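Local coordinates for protein Cbs-cp12 (Microcystis aeruginosa PCC 7806, PDB 5NMU) that assembles into a hexamer, joining a pair of CBS domains to a CP12 domain, and probably takes part in the redox regulation of cyanobacterial photosynthesis, at the interface of chains A and B. Sequence-based numbering; all coordinates share one arbitrary frame. Chains: chain A/B, Cbs-cp12.

The interface of chains A and B. Residues chain A 28, 58-59, 63-64, 69; chain B 92, 95, 123-124, 129-130.
B:Phe129 packs its ring against A:Val28, A:Ile58, A:Ala63 and A:Pro69 of chain A. Its CB lies 4.1 Å from the methyl CB of A:Ala63. Chi1 of 77° sets CG between the backbone N and the carbonyl carbon, and CG also rests against A:Ala63. Further along, CD2 meets CG of A:Pro69 at 3.8 Å, the two side chains meeting at a slant. CE2 reaches CG2 of A:Ile58 at 3.6 Å, the two side chains running roughly at right angles. At the tip, CZ touches that same isoleucine methyl and, at 3.6 Å, CG2 of A:Val28, which comes to it end to end. B:Val130 caps one face of the ring from its own chain with CG2, and this methyl also meets CG1 of A:Val28 at 3.7 Å. An alanine in place of B:Phe129 would probably open a gap among A:Val28, A:Ile58 and A:Pro69, and the isoleucine CG2 would lose the ring atoms it packs on. Alongside, A:Val59 straddles two partners: CG2 lies against CG2 of B:Ile123 at 3.9 Å, while CG1 reaches CB of B:Ala95. No polar bond crosses this patch, so it holds by apolar packing. Helices 24-34 and 55-63 of A, with the loop carrying A:Pro69, face helices 91-101 and 120-126 of B and the loop following the latter, joining CBS regions; this patch is a part of a two-fold symmetric interface within the hexamer and recurs with the chains exchanged.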
ATOM      1  N   VAL A  28     -20.609  -5.009  18.527  1.00 40.70           N
ATOM      2  CA  VAL A  28     -19.646  -5.718  19.345  1.00 40.53           C
ATOM      3  C   VAL A  28     -20.332  -6.752  20.209  1.00 41.75           C
ATOM      4  O   VAL A  28     -19.839  -7.870  20.346  1.00 40.77           O
ATOM      5  CB  VAL A  28     -18.788  -4.752  20.183  1.00 40.75           C
ATOM      6  CG1 VAL A  28     -17.950  -5.493  21.195  1.00 40.64           C
ATOM      7  CG2 VAL A  28     -17.861  -3.980  19.252  1.00 41.25           C
ATOM      8  N   ILE A  58     -13.291  -2.838  13.489  1.00 33.20           N
ATOM      9  CA  ILE A  58     -13.580  -2.442  14.829  1.00 34.38           C
ATOM     10  C   ILE A  58     -12.290  -2.133  15.627  1.00 34.55           C
ATOM     11  O   ILE A  58     -12.175  -1.080  16.209  1.00 33.16           O
ATOM     12  CB  ILE A  58     -14.499  -3.434  15.541  1.00 34.05           C
ATOM     13  CG1 ILE A  58     -15.883  -3.384  14.890  1.00 33.82           C
ATOM     14  CG2 ILE A  58     -14.647  -3.064  17.016  1.00 35.06           C
ATOM     15  CD1 ILE A  58     -16.756  -4.575  15.195  1.00 33.79           C
ATOM     16  N   VAL A  59     -11.332  -3.043  15.590  1.00 34.04           N
ATOM     17  CA  VAL A  59     -10.068  -2.853  16.277  1.00 33.77           C
ATOM     18  C   VAL A  59      -9.232  -1.694  15.706  1.00 34.73           C
ATOM     19  O   VAL A  59      -8.678  -0.861  16.488  1.00 34.54           O
ATOM     20  CB  VAL A  59      -9.283  -4.185  16.259  1.00 33.77           C
ATOM     21  CG1 VAL A  59      -7.874  -3.991  16.803  1.00 34.06           C
ATOM     22  CG2 VAL A  59     -10.044  -5.239  17.043  1.00 33.95           C
ATOM     23  N   ALA A  63     -11.150   0.877  18.389  1.00 38.99           N
ATOM     24  CA  ALA A  63     -10.261   0.649  19.568  1.00 39.26           C
ATOM     25  C   ALA A  63      -8.906   1.358  19.469  1.00 39.44           C
ATOM     26  O   ALA A  63      -8.459   1.980  20.434  1.00 40.85           O
ATOM     27  CB  ALA A  63     -10.060  -0.835  19.823  1.00 38.73           C
ATOM     28  N   ALA A  64      -8.256   1.249  18.316  1.00 38.60           N
ATOM     29  CA  ALA A  64      -6.937   1.845  18.118  1.00 39.60           C
ATOM     30  C   ALA A  64      -6.873   3.348  18.277  1.00 40.92           C
ATOM     31  O   ALA A  64      -5.804   3.861  18.530  1.00 39.48           O
ATOM     32  CB  ALA A  64      -6.350   1.464  16.778  1.00 38.47           C
ATOM     33  N   PRO A  69     -17.344   3.258  21.164  1.00 45.64           N
ATOM     34  CA  PRO A  69     -18.266   2.488  20.361  1.00 45.49           C
ATOM     35  C   PRO A  69     -19.753   2.718  20.639  1.00 46.81           C
ATOM     36  O   PRO A  69     -20.608   2.358  19.782  1.00 46.12           O
ATOM     37  CB  PRO A  69     -17.882   1.023  20.685  1.00 45.24           C
ATOM     38  CG  PRO A  69     -16.584   1.077  21.393  1.00 43.77           C
ATOM     39  CD  PRO A  69     -16.623   2.386  22.113  1.00 44.74           C
TER
ATOM     40  N   GLU B  92      -5.403  -0.935  24.447  1.00 36.67           N
ATOM     41  CA  GLU B  92      -5.571   0.132  23.436  1.00 37.38           C
ATOM     42  C   GLU B  92      -4.277   0.230  22.570  1.00 36.49           C
ATOM     43  O   GLU B  92      -4.309   0.503  21.345  1.00 32.45           O
ATOM     44  CB  GLU B  92      -5.921   1.489  24.117  1.00 39.41           C
ATOM     45  CG  GLU B  92      -4.774   2.193  24.878  1.00 40.08           C
ATOM     46  CD  GLU B  92      -4.605   1.757  26.322  1.00 41.52           C
ATOM     47  OE1 GLU B  92      -4.824   0.560  26.638  1.00 41.48           O
ATOM     48  OE2 GLU B  92      -4.267   2.637  27.165  1.00 46.53           O
ATOM     49  N   ALA B  95      -4.013  -2.664  20.006  1.00 32.66           N
ATOM     50  CA  ALA B  95      -4.924  -2.326  18.879  1.00 34.69           C
ATOM     51  C   ALA B  95      -4.206  -1.399  17.928  1.00 34.68           C
ATOM     52  O   ALA B  95      -4.211  -1.603  16.738  1.00 32.81           O
ATOM     53  CB  ALA B  95      -6.194  -1.655  19.383  1.00 34.84           C
ATOM     54  N   ILE B 123      -8.908  -9.106  21.028  1.00 34.46           N
ATOM     55  CA  ILE B 123      -9.298  -7.781  21.364  1.00 35.12           C
ATOM     56  C   ILE B 123     -10.823  -7.604  21.252  1.00 36.54           C
ATOM     57  O   ILE B 123     -11.456  -7.071  22.180  1.00 37.41           O
ATOM     58  CB  ILE B 123      -8.589  -6.723  20.501  1.00 35.20           C
ATOM     59  CG1 ILE B 123      -7.078  -6.799  20.738  1.00 35.13           C
ATOM     60  CG2 ILE B 123      -9.085  -5.327  20.862  1.00 35.74           C
ATOM     61  CD1 ILE B 123      -6.225  -5.991  19.794  1.00 35.46           C
ATOM     62  N   LEU B 124     -11.406  -8.028  20.138  1.00 35.79           N
ATOM     63  CA  LEU B 124     -12.821  -7.830  19.917  1.00 36.67           C
ATOM     64  C   LEU B 124     -13.631  -8.488  21.030  1.00 38.76           C
ATOM     65  O   LEU B 124     -14.551  -7.870  21.578  1.00 39.57           O
ATOM     66  CB  LEU B 124     -13.259  -8.401  18.580  1.00 36.11           C
ATOM     67  CG  LEU B 124     -14.766  -8.426  18.263  1.00 36.68           C
ATOM     68  CD1 LEU B 124     -15.320  -7.031  18.345  1.00 36.82           C
ATOM     69  CD2 LEU B 124     -15.030  -8.980  16.862  1.00 36.26           C
ATOM     70  N   PHE B 129     -12.709  -2.123  25.608  1.00 42.12           N
ATOM     71  CA  PHE B 129     -12.773  -0.928  24.756  1.00 41.56           C
ATOM     72  C   PHE B 129     -14.182  -0.346  24.633  1.00 41.92           C
ATOM     73  O   PHE B 129     -14.319   0.850  24.392  1.00 41.72           O
ATOM     74  CB  PHE B 129     -12.118  -1.170  23.349  1.00 40.17           C
ATOM     75  CG  PHE B 129     -12.966  -1.956  22.389  1.00 38.23           C
ATOM     76  CD1 PHE B 129     -13.070  -3.339  22.493  1.00 39.00           C
ATOM     77  CD2 PHE B 129     -13.686  -1.318  21.389  1.00 38.07           C
ATOM     78  CE1 PHE B 129     -13.846  -4.083  21.588  1.00 38.98           C
ATOM     79  CE2 PHE B 129     -14.464  -2.068  20.466  1.00 39.12           C
ATOM     80  CZ  PHE B 129     -14.568  -3.445  20.602  1.00 38.21           C
ATOM     81  N   VAL B 130     -15.231  -1.148  24.826  1.00 43.00           N
ATOM     82  CA  VAL B 130     -16.603  -0.591  24.783  1.00 46.12           C
ATOM     83  C   VAL B 130     -16.883   0.224  26.070  1.00 48.30           C
ATOM     84  O   VAL B 130     -17.328   1.357  26.037  1.00 47.08           O
ATOM     85  CB  VAL B 130     -17.666  -1.688  24.596  1.00 46.72           C
ATOM     86  CG1 VAL B 130     -19.076  -1.092  24.577  1.00 47.92           C
ATOM     87  CG2 VAL B 130     -17.415  -2.471  23.292  1.00 46.19           C
TER